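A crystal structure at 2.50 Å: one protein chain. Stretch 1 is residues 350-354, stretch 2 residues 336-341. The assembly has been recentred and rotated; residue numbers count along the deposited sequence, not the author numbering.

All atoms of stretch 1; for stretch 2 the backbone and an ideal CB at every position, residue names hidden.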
ATOM      1  N   ALA A 350       1.038   4.514   4.956  1.00 63.07           N
ATOM      2  CA  ALA A 350       1.941   3.964   5.974  1.00 60.23           C
ATOM      3  C   ALA A 350       3.098   3.219   5.333  1.00 58.58           C
ATOM      4  O   ALA A 350       2.910   2.195   4.666  1.00 55.71           O
ATOM      5  CB  ALA A 350       1.177   3.033   6.930  1.00 53.27           C
ATOM      6  N   LEU A 351       4.300   3.744   5.552  1.00 57.74           N
ATOM      7  CA  LEU A 351       5.516   3.169   4.991  1.00 58.17           C
ATOM      8  C   LEU A 351       6.280   2.272   5.976  1.00 55.18           C
ATOM      9  O   LEU A 351       6.542   2.677   7.113  1.00 53.51           O
ATOM     10  CB  LEU A 351       6.415   4.310   4.511  1.00 61.74           C
ATOM     11  CG  LEU A 351       5.824   5.214   3.429  1.00 58.79           C
ATOM     12  CD1 LEU A 351       6.613   6.499   3.350  1.00 64.44           C
ATOM     13  CD2 LEU A 351       5.851   4.497   2.096  1.00 58.99           C
ATOM     14  N   THR A 352       6.632   1.064   5.528  1.00 51.53           N
ATOM     15  CA  THR A 352       7.368   0.097   6.351  1.00 51.38           C
ATOM     16  C   THR A 352       8.859   0.184   6.047  1.00 51.25           C
ATOM     17  O   THR A 352       9.313  -0.305   5.015  1.00 51.47           O
ATOM     18  CB  THR A 352       6.894  -1.358   6.081  1.00 55.43           C
ATOM     19  OG1 THR A 352       5.511  -1.497   6.432  1.00 59.88           O
ATOM     20  CG2 THR A 352       7.712  -2.339   6.901  1.00 57.07           C
ATOM     21  N   LEU A 353       9.625   0.790   6.950  1.00 54.18           N
ATOM     22  CA  LEU A 353      11.061   0.964   6.729  1.00 56.14           C
ATOM     23  C   LEU A 353      12.022   0.023   7.451  1.00 55.29           C
ATOM     24  O   LEU A 353      12.050  -0.059   8.685  1.00 52.71           O
ATOM     25  CB  LEU A 353      11.454   2.407   7.039  1.00 61.98           C
ATOM     26  CG  LEU A 353      10.712   3.443   6.194  1.00 62.68           C
ATOM     27  CD1 LEU A 353      11.329   4.830   6.401  1.00 56.05           C
ATOM     28  CD2 LEU A 353      10.783   3.027   4.727  1.00 59.04           C
ATOM     29  N   ASP A 354      12.832  -0.665   6.654  1.00 54.61           N
ATOM     30  CA  ASP A 354      13.818  -1.616   7.154  1.00 58.25           C
ATOM     31  C   ASP A 354      15.127  -0.903   7.491  1.00 59.94           C
ATOM     32  O   ASP A 354      15.381   0.200   7.007  1.00 61.49           O
ATOM     33  CB  ASP A 354      14.052  -2.697   6.092  1.00 54.75           C
ATOM     34  CG  ASP A 354      15.068  -3.727   6.518  1.00 66.86           C
ATOM     35  OD1 ASP A 354      15.112  -4.061   7.728  1.00 66.98           O
ATOM     36  OD2 ASP A 354      15.815  -4.217   5.640  1.00 74.42           O
ATOM     37  N   UNK A 336      16.460   8.627  -2.261  1.00 88.95           N
ATOM     38  CA  UNK A 336      16.578   7.202  -2.544  1.00 90.88           C
ATOM     39  C   UNK A 336      16.380   6.278  -1.344  1.00 90.41           C
ATOM     40  O   UNK A 336      17.277   5.534  -0.921  1.00 89.47           O
ATOM     41  CB  UNK A 336      17.956   6.931  -3.150  1.00 90.88           C
ATOM     42  N   UNK A 337      15.157   6.363  -0.819  1.00 86.83           N
ATOM     43  CA  UNK A 337      14.664   5.575   0.298  1.00 79.91           C
ATOM     44  C   UNK A 337      13.770   4.509  -0.330  1.00 78.18           C
ATOM     45  O   UNK A 337      12.708   4.825  -0.856  1.00 81.01           O
ATOM     46  CB  UNK A 337      13.920   6.427   1.328  1.00 79.91           C
ATOM     47  N   UNK A 338      14.200   3.256  -0.297  1.00 74.80           N
ATOM     48  CA  UNK A 338      13.419   2.180  -0.884  1.00 74.98           C
ATOM     49  C   UNK A 338      12.540   1.511   0.173  1.00 74.91           C
ATOM     50  O   UNK A 338      12.997   1.230   1.284  1.00 75.91           O
ATOM     51  CB  UNK A 338      14.341   1.151  -1.541  1.00 74.98           C
ATOM     52  N   UNK A 339      11.278   1.265  -0.182  1.00 74.37           N
ATOM     53  CA  UNK A 339      10.305   0.630   0.713  1.00 68.72           C
ATOM     54  C   UNK A 339       9.747  -0.651   0.100  1.00 66.91           C
ATOM     55  O   UNK A 339       9.218  -0.636  -1.018  1.00 66.25           O
ATOM     56  CB  UNK A 339       9.163   1.597   1.032  1.00 68.72           C
ATOM     57  N   UNK A 340       9.865  -1.751   0.841  1.00 63.17           N
ATOM     58  CA  UNK A 340       9.371  -3.050   0.394  1.00 60.07           C
ATOM     59  C   UNK A 340       7.881  -3.175   0.678  1.00 58.57           C
ATOM     60  O   UNK A 340       7.165  -3.857  -0.047  1.00 61.40           O
ATOM     61  CB  UNK A 340      10.140  -4.184   1.075  1.00 60.07           C
ATOM     62  N   UNK A 341       7.421  -2.532   1.745  1.00 53.71           N
ATOM     63  CA  UNK A 341       6.025  -2.646   2.133  1.00 55.88           C
ATOM     64  C   UNK A 341       5.284  -1.332   2.401  1.00 55.04           C
ATOM     65  O   UNK A 341       5.642  -0.581   3.310  1.00 52.31           O
ATOM     66  CB  UNK A 341       5.943  -3.515   3.390  1.00 55.88           C
TER

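Position 336 lies beyond the reach of stretch 1, so the contact sets no demand there. The backbone does: phi/psi of 40/63 is left-handed, a region that glycine, asparagine and aspartate enter most readily. The deposited residue is Asn336, in keeping with that preference and without a contact across the gap.

At position 337 the CA-to-CB bond points toward stretch 1, but nothing of that stretch lies within 5.5 Å of the ideal CB. The nearest feature is the apolar end of Leu353, so an apolar side chain with a gamma methyl would suit, valine included. Ile337 is found, chi1 m and chi2 t, and its CG2 comes to 4.2 Å from Leu353 CD2, a light apolar touch in which the longer arm takes no part.

Position 338 turns its CA-to-CB bond away. Stretch 1 asks nothing, and small or polar residues would all serve. Ser338 is deposited, its OG hydrogen-bonded elsewhere in the structure.

Position 339 faces two leucine side chains. Its CB points toward stretch 1, with the ideal atom 4.3 Å from Leu353 CD2 and 4.5 Å from Leu351 CD2, two methyls that make an apolar cleft, while Thr352 O lies 4.4 Å from that same CB. Extended angles of -122/125 favour beta-branched residues, and the short distances favour a compact one: valine fits, alanine would fill less, isoleucine is conceivable. Val339 takes the place with chi1 t. Its CG2 lies 3.3 Å from Leu353 CD2, a tight approach, and 4.1 Å from Leu351 CD2; CG1 also lies 4.3 Å from Leu351 CD2 and 3.5 Å from Thr352 O.

Position 340 directs its CB sideways, with no atom of stretch 1 within 5.5 Å. At -83/-31 the backbone leaves the extended form. The carboxylate of Asp354 on this side would by itself favour a neutral polar or basic residue. Asp340 runs against that: its OD2, hydrogen-bonded elsewhere, comes no nearer than 4.7 Å, to Asp354 CB, and is 5.1 Å from Asp354 OD2.

Position 341 is held first by its backbone. Its carbonyl accepts a hydrogen bond from the strand: Thr352 N lies 2.9 Å from the O of 341, with an N-H...O angle of 149°, a backbone bond that does not select a side chain. The CB lies on the same face as that of Thr352, the ideal atom 3.6 Å from Thr352 CB; leucine, isoleucine, valine or threonine could pack there. Leu341, chi1 m and chi2 t, packs its CB 3.6 Å from Thr352 CB, with CD1 4.4 Å from Thr352 CG2.

Stretch 2 336-341: NISVDL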
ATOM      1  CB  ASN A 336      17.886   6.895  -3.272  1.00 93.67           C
ATOM      2  CG  ASN A 336      17.676   6.737  -4.771  1.00 99.79           C
ATOM      3  OD1 ASN A 336      18.614   6.474  -5.523  1.00106.97           O
ATOM      4  ND2 ASN A 336      16.430   6.894  -5.208  1.00 95.99           N
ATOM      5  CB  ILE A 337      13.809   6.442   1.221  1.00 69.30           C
ATOM      6  CG1 ILE A 337      14.696   7.481   1.898  1.00 69.80           C
ATOM      7  CG2 ILE A 337      13.078   5.579   2.231  1.00 64.19           C
ATOM      8  CD1 ILE A 337      13.949   8.393   2.838  1.00 71.47           C
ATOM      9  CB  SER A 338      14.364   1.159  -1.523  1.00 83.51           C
ATOM     10  OG  SER A 338      13.661   0.098  -2.154  1.00 96.81           O
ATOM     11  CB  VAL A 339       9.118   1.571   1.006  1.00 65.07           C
ATOM     12  CG1 VAL A 339       8.117   0.882   1.922  1.00 58.81           C
ATOM     13  CG2 VAL A 339       9.629   2.850   1.633  1.00 59.98           C
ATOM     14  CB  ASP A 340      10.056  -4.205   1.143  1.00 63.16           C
ATOM     15  CG  ASP A 340      11.567  -4.198   1.018  1.00 69.42           C
ATOM     16  OD1 ASP A 340      12.091  -4.224  -0.117  1.00 77.10           O
ATOM     17  OD2 ASP A 340      12.231  -4.193   2.073  1.00 66.48           O
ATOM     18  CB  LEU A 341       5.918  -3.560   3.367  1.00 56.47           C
ATOM     19  CG  LEU A 341       6.340  -5.028   3.194  1.00 61.02           C
ATOM     20  CD1 LEU A 341       6.356  -5.737   4.537  1.00 61.86           C
ATOM     21  CD2 LEU A 341       5.382  -5.725   2.251  1.00 56.53           C
TER
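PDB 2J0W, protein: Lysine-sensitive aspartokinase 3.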